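Local coordinates for hypothetical protein (Pectobacterium atrosepticum SCRI1043, PDB 2P7I) that probably transfers methyl groups from S-adenosylmethionine to a substrate not yet identified, as a putative class I methyltransferase with a Rossmann-like fold, at residues B[47-52]-B[68-73]; B[93-98]-B[120-125]; B[104-109]-B[136-141]; B[113-118]-B[169-174]. All blocks are in the same frame, centred on the assembly; numbering follows the deposited sequence.

Contact 1: residues B[47-52]-B[68-73]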
# COMPACT_ATOMS: atom_id res chain seq x y z
N LEU B 47 11.02 -22.12 -23.24
CA LEU B 47 11.85 -21.23 -24.01
C LEU B 47 12.37 -20.11 -23.09
O LEU B 47 11.57 -19.44 -22.43
CB LEU B 47 11.04 -20.62 -25.17
CG LEU B 47 11.69 -19.54 -26.04
CD1 LEU B 47 12.88 -20.01 -26.88
CD2 LEU B 47 10.60 -18.90 -26.97
N GLU B 48 13.68 -19.92 -23.04
CA GLU B 48 14.31 -18.86 -22.25
C GLU B 48 14.88 -17.80 -23.19
O GLU B 48 15.86 -18.04 -23.91
CB GLU B 48 15.39 -19.39 -21.31
CG GLU B 48 16.05 -18.27 -20.49
CD GLU B 48 17.22 -18.72 -19.61
OE1 GLU B 48 17.81 -19.80 -19.83
OE2 GLU B 48 17.57 -17.92 -18.72
N LEU B 49 14.22 -16.65 -23.21
CA LEU B 49 14.61 -15.54 -24.07
C LEU B 49 15.61 -14.67 -23.34
O LEU B 49 15.31 -14.14 -22.27
CB LEU B 49 13.37 -14.74 -24.47
CG LEU B 49 12.42 -15.50 -25.40
CD1 LEU B 49 11.10 -14.77 -25.57
CD2 LEU B 49 13.13 -15.74 -26.73
N GLY B 50 16.80 -14.52 -23.91
CA GLY B 50 17.88 -13.75 -23.30
C GLY B 50 18.61 -14.54 -22.24
O GLY B 50 18.71 -14.11 -21.11
N SER B 51 19.11 -15.71 -22.61
CA SER B 51 19.65 -16.66 -21.62
C SER B 51 21.06 -16.29 -21.15
O SER B 51 21.59 -16.85 -20.18
CB SER B 51 19.65 -18.06 -22.22
OG SER B 51 20.10 -18.02 -23.56
N PHE B 52 21.68 -15.36 -21.88
CA PHE B 52 23.04 -14.91 -21.59
C PHE B 52 24.00 -16.07 -21.28
O PHE B 52 24.12 -17.00 -22.09
CB PHE B 52 22.97 -13.85 -20.49
CG PHE B 52 24.15 -12.93 -20.46
CD1 PHE B 52 24.58 -12.28 -21.62
CD2 PHE B 52 24.81 -12.69 -19.27
CE1 PHE B 52 25.66 -11.42 -21.60
CE2 PHE B 52 25.89 -11.83 -19.24
CZ PHE B 52 26.31 -11.19 -20.41
N THR B 68 14.93 -24.40 -24.60
CA THR B 68 15.49 -23.74 -25.77
C THR B 68 15.89 -22.35 -25.30
O THR B 68 15.12 -21.67 -24.60
CB THR B 68 14.47 -23.68 -26.91
OG1 THR B 68 14.11 -25.02 -27.28
CG2 THR B 68 15.01 -22.93 -28.13
N CYS B 69 17.11 -21.95 -25.66
CA CYS B 69 17.72 -20.72 -25.17
C CYS B 69 18.10 -19.85 -26.33
O CYS B 69 18.91 -20.27 -27.16
CB CYS B 69 19.00 -21.01 -24.38
SG CYS B 69 18.82 -21.86 -22.80
N VAL B 70 17.57 -18.63 -26.35
CA VAL B 70 17.88 -17.64 -27.37
C VAL B 70 18.72 -16.55 -26.73
O VAL B 70 18.32 -15.96 -25.72
CB VAL B 70 16.62 -17.02 -28.02
CG1 VAL B 70 17.00 -16.02 -29.10
CG2 VAL B 70 15.74 -18.09 -28.61
N GLU B 71 19.87 -16.29 -27.34
CA GLU B 71 20.83 -15.31 -26.83
C GLU B 71 21.56 -14.72 -28.01
O GLU B 71 21.96 -15.46 -28.92
CB GLU B 71 21.81 -15.98 -25.88
CG GLU B 71 22.96 -15.10 -25.40
CD GLU B 71 22.53 -13.74 -24.88
OE1 GLU B 71 21.53 -13.64 -24.14
OE2 GLU B 71 23.22 -12.76 -25.21
N ALA B 72 21.71 -13.40 -28.01
CA ALA B 72 22.34 -12.67 -29.13
C ALA B 72 23.89 -12.72 -29.10
O ALA B 72 24.54 -12.62 -30.16
CB ALA B 72 21.86 -11.23 -29.15
N SER B 73 24.46 -12.85 -27.91
CA SER B 73 25.92 -12.83 -27.73
C SER B 73 26.56 -14.20 -27.90
O SER B 73 26.29 -15.12 -27.11
CB SER B 73 26.29 -12.32 -26.34
OG SER B 73 27.66 -12.64 -26.05
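Glu48 N donates to Thr68 O at 2.8 Å and Val70 N donates to Glu48 O, pairing two neighbouring parallel strands. The close part of the contact is this pairing, together with the Gly50-Ser51 turn and Glu71. With Leu47 CG anti to the backbone N (chi1 174°), the end of the side chain comes back toward the second strand, and CD1 meets Thr68 CG2 at 3.8 Å. On the same face Leu49 lies side by side with Val70, its CD2 3.9 Å from Val70 CB. Phe95 packs on Leu49 and Val70 here, and Leu49 also touches Ile107 and Leu109 of the adjacent strand 104-110. On the other face Glu48 and Cys69 touch helix 55-60, and Glu48 OE1 bonds to Thr57. The two strands and this helix form the first beta-alpha-beta unit of the Rossmann-like sheet. In class I methyltransferases the turn after the first strand and the acidic end of the second normally border the cofactor site. Here the chain turns at Gly50 (positive phi), and both Gly50 N (2.8 Å) and Ser51 N (3.2 Å) reach Val70 O, the second from above the carbonyl plane. Ser51 OG is 3.3 Å from Cys69 CB. Glu71 bends at chi2 (49°), and its OE1 accepts from Phe52 N at 2.8 Å. OE2 accepts from Ser73 N. The solvent side is the exposed Phe52 ring, its CD1 3.9 Å from Glu71 OE2.

Contact 2: residues B[93-98]-B[120-125]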
# COMPACT_ATOMS: atom_id res chain seq x y z
N SER B 93 20.83 -15.74 -31.81
CA SER B 93 20.10 -14.83 -32.66
C SER B 93 19.65 -13.65 -31.86
O SER B 93 19.51 -13.74 -30.65
CB SER B 93 18.87 -15.52 -33.24
OG SER B 93 18.16 -14.65 -34.11
N ARG B 94 19.38 -12.54 -32.55
CA ARG B 94 18.60 -11.46 -31.98
C ARG B 94 17.14 -11.87 -32.09
O ARG B 94 16.75 -12.62 -32.99
CB ARG B 94 18.82 -10.16 -32.73
CG ARG B 94 20.27 -9.72 -32.76
CD ARG B 94 20.39 -8.39 -33.45
NE ARG B 94 19.50 -7.43 -32.81
CZ ARG B 94 19.84 -6.55 -31.86
NH1 ARG B 94 21.10 -6.45 -31.42
NH2 ARG B 94 18.91 -5.73 -31.37
N PHE B 95 16.31 -11.37 -31.19
CA PHE B 95 14.95 -11.84 -31.11
C PHE B 95 14.17 -11.59 -32.40
O PHE B 95 13.36 -12.41 -32.83
CB PHE B 95 14.22 -11.20 -29.92
CG PHE B 95 14.87 -11.49 -28.57
CD1 PHE B 95 15.22 -12.77 -28.19
CD2 PHE B 95 15.07 -10.47 -27.66
CE1 PHE B 95 15.79 -13.02 -26.93
CE2 PHE B 95 15.62 -10.72 -26.42
CZ PHE B 95 15.99 -11.99 -26.05
N GLU B 96 14.42 -10.45 -33.03
CA GLU B 96 13.64 -10.06 -34.20
C GLU B 96 13.92 -10.96 -35.41
O GLU B 96 13.05 -11.07 -36.27
CB GLU B 96 13.88 -8.60 -34.57
CG GLU B 96 15.35 -8.22 -34.70
CD GLU B 96 15.96 -7.68 -33.40
OE1 GLU B 96 15.71 -8.23 -32.30
OE2 GLU B 96 16.70 -6.69 -33.50
N ASP B 97 15.09 -11.61 -35.44
CA ASP B 97 15.48 -12.51 -36.54
C ASP B 97 15.26 -13.99 -36.23
O ASP B 97 15.45 -14.83 -37.10
CB ASP B 97 16.98 -12.39 -36.86
CG ASP B 97 17.44 -10.95 -37.03
OD1 ASP B 97 16.71 -10.14 -37.64
OD2 ASP B 97 18.56 -10.65 -36.56
N ALA B 98 14.93 -14.31 -34.99
CA ALA B 98 14.92 -15.69 -34.53
C ALA B 98 13.80 -16.49 -35.20
O ALA B 98 12.63 -16.09 -35.23
CB ALA B 98 14.78 -15.73 -33.00
N VAL B 120 6.87 -3.81 -27.24
CA VAL B 120 5.61 -4.35 -27.71
C VAL B 120 5.84 -5.33 -28.88
O VAL B 120 5.20 -6.38 -28.95
CB VAL B 120 4.60 -3.24 -28.10
CG1 VAL B 120 3.32 -3.87 -28.68
CG2 VAL B 120 4.28 -2.40 -26.86
N ALA B 121 6.80 -5.05 -29.75
CA ALA B 121 7.02 -5.90 -30.90
C ALA B 121 7.58 -7.29 -30.48
O ALA B 121 7.26 -8.30 -31.13
CB ALA B 121 7.95 -5.21 -31.96
N LEU B 122 8.38 -7.33 -29.41
CA LEU B 122 8.89 -8.58 -28.87
C LEU B 122 7.80 -9.38 -28.20
O LEU B 122 7.67 -10.58 -28.44
CB LEU B 122 10.06 -8.32 -27.89
CG LEU B 122 10.63 -9.55 -27.13
CD1 LEU B 122 11.14 -10.66 -28.07
CD2 LEU B 122 11.77 -9.20 -26.13
N LEU B 123 6.97 -8.72 -27.40
CA LEU B 123 5.90 -9.39 -26.70
C LEU B 123 4.88 -9.93 -27.72
O LEU B 123 4.24 -10.95 -27.50
CB LEU B 123 5.24 -8.45 -25.69
CG LEU B 123 6.13 -8.02 -24.52
CD1 LEU B 123 5.42 -6.92 -23.73
CD2 LEU B 123 6.52 -9.21 -23.66
N LYS B 124 4.74 -9.23 -28.84
CA LYS B 124 3.83 -9.63 -29.91
C LYS B 124 4.34 -10.90 -30.62
O LYS B 124 3.57 -11.79 -30.94
CB LYS B 124 3.60 -8.47 -30.87
CG LYS B 124 2.60 -8.78 -31.96
CD LYS B 124 2.34 -7.63 -32.96
CE LYS B 124 1.22 -7.97 -33.91
NZ LYS B 124 1.05 -6.85 -34.87
N ARG B 125 5.64 -11.00 -30.87
CA ARG B 125 6.20 -12.24 -31.39
C ARG B 125 5.94 -13.38 -30.42
O ARG B 125 5.57 -14.49 -30.81
CB ARG B 125 7.70 -12.14 -31.59
CG ARG B 125 8.15 -11.31 -32.73
CD ARG B 125 9.46 -11.87 -33.32
NE ARG B 125 9.18 -13.08 -34.08
CZ ARG B 125 10.09 -13.79 -34.72
NH1 ARG B 125 11.37 -13.43 -34.70
NH2 ARG B 125 9.74 -14.88 -35.38
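An irregular loop passes helix 119-130 most closely at Phe95 and Leu122, whose CA atoms are 7.2 Å apart. Residues 95-97 have helical backbone angles but lack the regular helix bonds. Residues 120-125 are regular helix. The apolar half of the contact is the meeting of Phe95 with the two methyl groups of Leu122, and the two side chains cross obliquely. Leu122 CD1 sits 3.6 Å from Phe95 CB, and Leu122 CD2 sits 3.9 Å from Phe95 CD2. The loop links strands 88-92 and 104-110 of the Rossmann-like sheet, and the helix is the one that follows strand 104-110. The polar half is carried by Arg125, whose chain bends at chi2 and chi3. Its NH1 donates to Ala98 O at 3.0 Å, in the carbonyl plane and on a lone pair. A weak bond runs from the same NH1 to Phe95 O at 2.9 Å. Arg125 NH2 adds a second weak bond to Ala98 O at 3.1 Å. One guanidinium thus reaches two carbonyls of the bend, Ala98 O more firmly than Phe95 O. Arg125 NE forms a salt bridge with Asp129 one turn on, which probably steadies the group. Trp130 packs on both Ala98 and Arg125.

Contact 3: residues B[104-109]-B[136-141]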
# COMPACT_ATOMS: atom_id res chain seq x y z
N TYR B 104 6.07 -23.11 -27.64
CA TYR B 104 6.54 -23.42 -26.30
C TYR B 104 5.47 -23.27 -25.22
O TYR B 104 4.64 -22.32 -25.24
CB TYR B 104 7.77 -22.57 -25.97
CG TYR B 104 8.84 -22.79 -27.01
CD1 TYR B 104 8.83 -22.08 -28.19
CD2 TYR B 104 9.82 -23.78 -26.84
CE1 TYR B 104 9.79 -22.29 -29.16
CE2 TYR B 104 10.79 -24.01 -27.83
CZ TYR B 104 10.76 -23.24 -28.99
OH TYR B 104 11.68 -23.43 -30.00
N ASP B 105 5.50 -24.21 -24.29
CA ASP B 105 4.51 -24.27 -23.21
C ASP B 105 4.77 -23.24 -22.12
O ASP B 105 3.84 -22.79 -21.46
CB ASP B 105 4.49 -25.68 -22.63
CG ASP B 105 4.13 -26.71 -23.68
OD1 ASP B 105 2.98 -26.66 -24.17
OD2 ASP B 105 5.02 -27.53 -24.01
N ASN B 106 6.04 -22.90 -21.95
CA ASN B 106 6.51 -21.94 -20.96
C ASN B 106 7.54 -21.04 -21.64
O ASN B 106 8.47 -21.54 -22.29
CB ASN B 106 7.21 -22.66 -19.78
CG ASN B 106 6.29 -23.64 -19.06
OD1 ASN B 106 5.58 -23.28 -18.11
ND2 ASN B 106 6.33 -24.91 -19.49
N ILE B 107 7.38 -19.73 -21.51
CA ILE B 107 8.37 -18.78 -22.05
C ILE B 107 8.84 -17.89 -20.94
O ILE B 107 8.01 -17.34 -20.20
CB ILE B 107 7.82 -17.96 -23.24
CG1 ILE B 107 7.41 -18.94 -24.36
CG2 ILE B 107 8.89 -16.94 -23.72
CD1 ILE B 107 6.80 -18.28 -25.62
N VAL B 108 10.16 -17.78 -20.76
CA VAL B 108 10.71 -16.99 -19.67
C VAL B 108 11.36 -15.75 -20.26
O VAL B 108 12.21 -15.85 -21.14
CB VAL B 108 11.73 -17.79 -18.82
CG1 VAL B 108 12.51 -16.84 -17.87
CG2 VAL B 108 11.03 -18.90 -18.04
N LEU B 109 10.89 -14.57 -19.80
CA LEU B 109 11.52 -13.29 -20.17
C LEU B 109 11.76 -12.45 -18.92
O LEU B 109 10.90 -11.66 -18.49
CB LEU B 109 10.67 -12.54 -21.22
CG LEU B 109 11.30 -11.36 -21.95
CD1 LEU B 109 12.43 -11.75 -22.96
CD2 LEU B 109 10.19 -10.51 -22.64
N ARG B 136 2.34 -20.32 -21.31
CA ARG B 136 2.45 -19.20 -20.41
C ARG B 136 3.78 -18.46 -20.57
O ARG B 136 4.82 -19.08 -20.65
CB ARG B 136 2.27 -19.68 -18.96
CG ARG B 136 0.81 -20.08 -18.69
CD ARG B 136 0.62 -20.68 -17.32
NE ARG B 136 -0.74 -21.18 -17.19
CZ ARG B 136 -1.20 -21.81 -16.12
NH1 ARG B 136 -0.41 -22.02 -15.10
NH2 ARG B 136 -2.44 -22.26 -16.10
N LEU B 137 3.69 -17.13 -20.55
CA LEU B 137 4.81 -16.24 -20.51
C LEU B 137 5.01 -15.78 -19.09
O LEU B 137 4.03 -15.38 -18.40
CB LEU B 137 4.58 -15.03 -21.43
CG LEU B 137 5.61 -13.90 -21.30
CD1 LEU B 137 7.08 -14.32 -21.78
CD2 LEU B 137 5.10 -12.64 -21.98
N PHE B 138 6.28 -15.91 -18.66
CA PHE B 138 6.76 -15.45 -17.37
C PHE B 138 7.57 -14.20 -17.58
O PHE B 138 8.78 -14.24 -17.88
CB PHE B 138 7.59 -16.53 -16.71
CG PHE B 138 6.80 -17.77 -16.43
CD1 PHE B 138 6.51 -18.66 -17.46
CD2 PHE B 138 6.35 -18.05 -15.14
CE1 PHE B 138 5.73 -19.80 -17.22
CE2 PHE B 138 5.61 -19.18 -14.87
CZ PHE B 138 5.28 -20.06 -15.92
N LEU B 139 6.89 -13.07 -17.39
CA LEU B 139 7.42 -11.75 -17.70
C LEU B 139 7.84 -11.01 -16.44
O LEU B 139 7.01 -10.64 -15.64
CB LEU B 139 6.37 -10.91 -18.47
CG LEU B 139 6.75 -9.48 -18.83
CD1 LEU B 139 8.01 -9.46 -19.74
CD2 LEU B 139 5.56 -8.80 -19.56
N VAL B 140 9.14 -10.79 -16.27
CA VAL B 140 9.64 -10.19 -15.01
C VAL B 140 10.59 -9.06 -15.35
O VAL B 140 11.47 -9.24 -16.13
CB VAL B 140 10.32 -11.22 -14.08
CG1 VAL B 140 10.84 -10.54 -12.81
CG2 VAL B 140 9.37 -12.35 -13.71
N CYS B 141 10.39 -7.90 -14.72
CA CYS B 141 11.27 -6.76 -14.88
C CYS B 141 11.58 -6.10 -13.53
O CYS B 141 10.77 -6.19 -12.59
CB CYS B 141 10.58 -5.72 -15.75
SG CYS B 141 10.36 -6.20 -17.48
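Two parallel strands pair Ile107 with Leu137, and their short axes approach to 4.7 Å and run 13° from parallel. Five backbone bonds join the two segments. They run from Arg136 N to Asp105 O, at the corner before the strand, to Val140 N to Leu109 O at the other end. The shortest is Phe138 N to Ile107 O at 2.7 Å, which is nearly straight (172°). On one face Ile107, Leu109, Leu137 and Leu139 pack together. Leu137 CD1 meets Ile107 CG2 at 3.7 Å and Leu109 CB at 4.0 Å. Leu109 and Leu139 lie side by side, with Leu109 CD2 3.8 Å from Leu139 CD1. Helix 119-130 covers this face with Leu123 and Ile126. These are the fourth and fifth strands of the seven-stranded 3-2-1-4-5-7-6 sheet, the order of class I methyltransferases, and helix 119-130 makes the crossover between them. The other face carries Asn106, Val108, Arg136 and Phe138. Phe138 lies alongside Asn106, with its CE1 3.6 Å from Asn106 OD1, and the amide and ring planes are 33° apart. Ile107 O sits at the ring edge, 3.4 Å from Phe138 CD1. The rings of Phe37 and Phe41 also meet Phe138. The buried Asn106 amide has its own partners, since ND2 donates to Arg42 O and Asn45 O. Arg136 leads away from strand 104-110, and its NH1 bonds to Phe40 O of the same chain and to Pro39 O of the second subunit.

Contact 4: residues B[113-118]-B[169-174]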
# COMPACT_ATOMS: atom_id res chain seq x y z
N LEU B 113 13.12 -7.35 -21.03
CA LEU B 113 12.23 -6.42 -21.78
C LEU B 113 12.65 -4.94 -21.70
O LEU B 113 12.49 -4.16 -22.66
CB LEU B 113 10.76 -6.58 -21.38
CG LEU B 113 9.77 -5.86 -22.29
CD1 LEU B 113 9.72 -6.52 -23.67
CD2 LEU B 113 8.38 -5.76 -21.59
N GLU B 114 13.28 -4.57 -20.58
CA GLU B 114 13.73 -3.20 -20.30
C GLU B 114 14.93 -2.79 -21.14
O GLU B 114 15.27 -1.61 -21.25
CB GLU B 114 14.00 -3.04 -18.77
CG GLU B 114 15.13 -3.86 -18.17
CD GLU B 114 14.75 -5.29 -17.78
OE1 GLU B 114 13.67 -5.82 -18.20
OE2 GLU B 114 15.55 -5.86 -17.00
N HIS B 115 15.56 -3.78 -21.75
CA HIS B 115 16.68 -3.58 -22.66
C HIS B 115 16.25 -3.45 -24.13
O HIS B 115 17.09 -3.18 -24.99
CB HIS B 115 17.62 -4.77 -22.59
CG HIS B 115 18.45 -4.83 -21.35
ND1 HIS B 115 18.03 -5.44 -20.19
CD2 HIS B 115 19.72 -4.43 -21.12
CE1 HIS B 115 19.00 -5.37 -19.28
NE2 HIS B 115 20.03 -4.76 -19.82
N ILE B 116 14.97 -3.61 -24.43
CA ILE B 116 14.49 -3.67 -25.82
C ILE B 116 13.97 -2.32 -26.31
O ILE B 116 13.09 -1.72 -25.67
CB ILE B 116 13.38 -4.76 -25.93
CG1 ILE B 116 13.93 -6.10 -25.45
CG2 ILE B 116 12.83 -4.92 -27.40
CD1 ILE B 116 15.06 -6.58 -26.32
N ASP B 117 14.43 -1.87 -27.47
CA ASP B 117 13.93 -0.62 -28.05
C ASP B 117 12.43 -0.64 -28.38
O ASP B 117 11.76 0.35 -28.16
CB ASP B 117 14.72 -0.25 -29.28
CG ASP B 117 16.17 0.09 -28.97
OD1 ASP B 117 16.48 0.63 -27.89
OD2 ASP B 117 17.00 -0.16 -29.86
N ASP B 118 11.92 -1.76 -28.91
CA ASP B 118 10.50 -1.93 -29.23
C ASP B 118 9.93 -3.12 -28.46
O ASP B 118 9.79 -4.21 -28.99
CB ASP B 118 10.34 -2.13 -30.74
CG ASP B 118 8.91 -2.02 -31.21
OD1 ASP B 118 7.97 -2.05 -30.39
OD2 ASP B 118 8.72 -1.94 -32.45
N PHE B 169 21.19 3.28 -18.17
CA PHE B 169 21.18 3.41 -19.61
C PHE B 169 22.42 2.76 -20.23
O PHE B 169 22.35 2.11 -21.30
CB PHE B 169 21.09 4.85 -20.02
CG PHE B 169 20.96 5.03 -21.50
CD1 PHE B 169 22.07 5.06 -22.29
CD2 PHE B 169 19.71 5.15 -22.08
CE1 PHE B 169 21.95 5.23 -23.66
CE2 PHE B 169 19.58 5.31 -23.44
CZ PHE B 169 20.70 5.35 -24.23
N ALA B 170 23.54 2.94 -19.55
CA ALA B 170 24.83 2.40 -20.00
C ALA B 170 24.77 0.89 -20.05
O ALA B 170 25.34 0.27 -20.92
CB ALA B 170 25.97 2.84 -19.05
N HIS B 171 24.06 0.30 -19.11
CA HIS B 171 23.93 -1.15 -19.03
C HIS B 171 22.91 -1.69 -20.05
O HIS B 171 22.78 -2.90 -20.19
CB HIS B 171 23.54 -1.49 -17.60
CG HIS B 171 23.26 -2.94 -17.35
ND1 HIS B 171 24.26 -3.87 -17.21
CD2 HIS B 171 22.09 -3.59 -17.15
CE1 HIS B 171 23.72 -5.05 -16.97
NE2 HIS B 171 22.41 -4.91 -16.93
N GLY B 172 22.18 -0.78 -20.71
CA GLY B 172 21.28 -1.11 -21.81
C GLY B 172 19.80 -0.90 -21.53
O GLY B 172 18.96 -1.16 -22.37
N HIS B 173 19.46 -0.42 -20.34
CA HIS B 173 18.06 -0.15 -20.04
C HIS B 173 17.49 0.96 -20.90
O HIS B 173 18.11 2.00 -21.05
CB HIS B 173 17.96 0.29 -18.59
CG HIS B 173 18.13 -0.82 -17.63
ND1 HIS B 173 17.66 -0.78 -16.34
CD2 HIS B 173 18.74 -2.02 -17.77
CE1 HIS B 173 17.97 -1.91 -15.72
NE2 HIS B 173 18.63 -2.67 -16.57
N ARG B 174 16.28 0.77 -21.42
CA ARG B 174 15.59 1.81 -22.18
C ARG B 174 14.30 2.24 -21.46
O ARG B 174 13.62 3.15 -21.93
CB ARG B 174 15.30 1.32 -23.59
CG ARG B 174 16.58 1.02 -24.42
CD ARG B 174 17.40 2.30 -24.59
NE ARG B 174 18.73 2.12 -25.20
CZ ARG B 174 19.88 1.99 -24.53
NH1 ARG B 174 19.95 1.99 -23.20
NH2 ARG B 174 21.01 1.86 -25.23
O HOH W 1 18.04 -5.25 -16.29
O HOH W 2 19.56 -1.85 -24.89
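A cluster of three histidines, His115, His171 and His173, joins the loop after strand 104-110 to the end of helix 166-171. His173 turns its edge to the face of His115, its CD2 3.7 Å from His115 CE1, with the planes at 81°. His171 meets His115 obliquely. His115 NE2 also makes a weak bond to His171 O at 3.3 Å. His173 also meets Glu114, whose CG, set between its backbone N and carbonyl carbon (chi1 65°), lies over the centre of the ring in a CH-pi contact at 4.0 Å. Water 1 bridges Glu114 OE2 and His173 NE2. The helix ends in a Schellman motif at Gly172, which has positive phi. With no side chain there, His115 CD2 comes to 3.6 Å from Gly172 C. The backbones are joined by Arg174 N to Glu114 O, short at 2.6 Å and nearly straight (171°). Water 2 donates to both His115 O and Gly172 O. Toward solvent, Asp117 and Arg174 lie side by side in a long salt bridge, Asp117 OD1 to Arg174 NE at 3.8 Å. Arg174 NH1 donates to Phe169 O and His173 O. The guanidinium has the Phe169 ring against one face and water 2 over the opposite face.

From the N terminus, contact 1 closes first, joining strands 46-49 and 67-71 around helix 55-60. The chain then passes through strand 88-92 into the 93-98 loop. That loop opens contact 2, which closes at helix 119-130. Contacts 3 and 4 open before contact 2 closes, so contacts 2, 3 and 4 all cross one another. Contact 3 closes at strand 135-142, and contact 4 closes last, at the end of helix 166-171. Contacts 1 and 3 share one sheet, where Leu47 pairs with Asn106 and Val108. Leu122 and Leu123 of contact 2 touch both Leu109 of contact 3 and Leu113 of contact 4. Phe95 packs on Gly50 of contact 1.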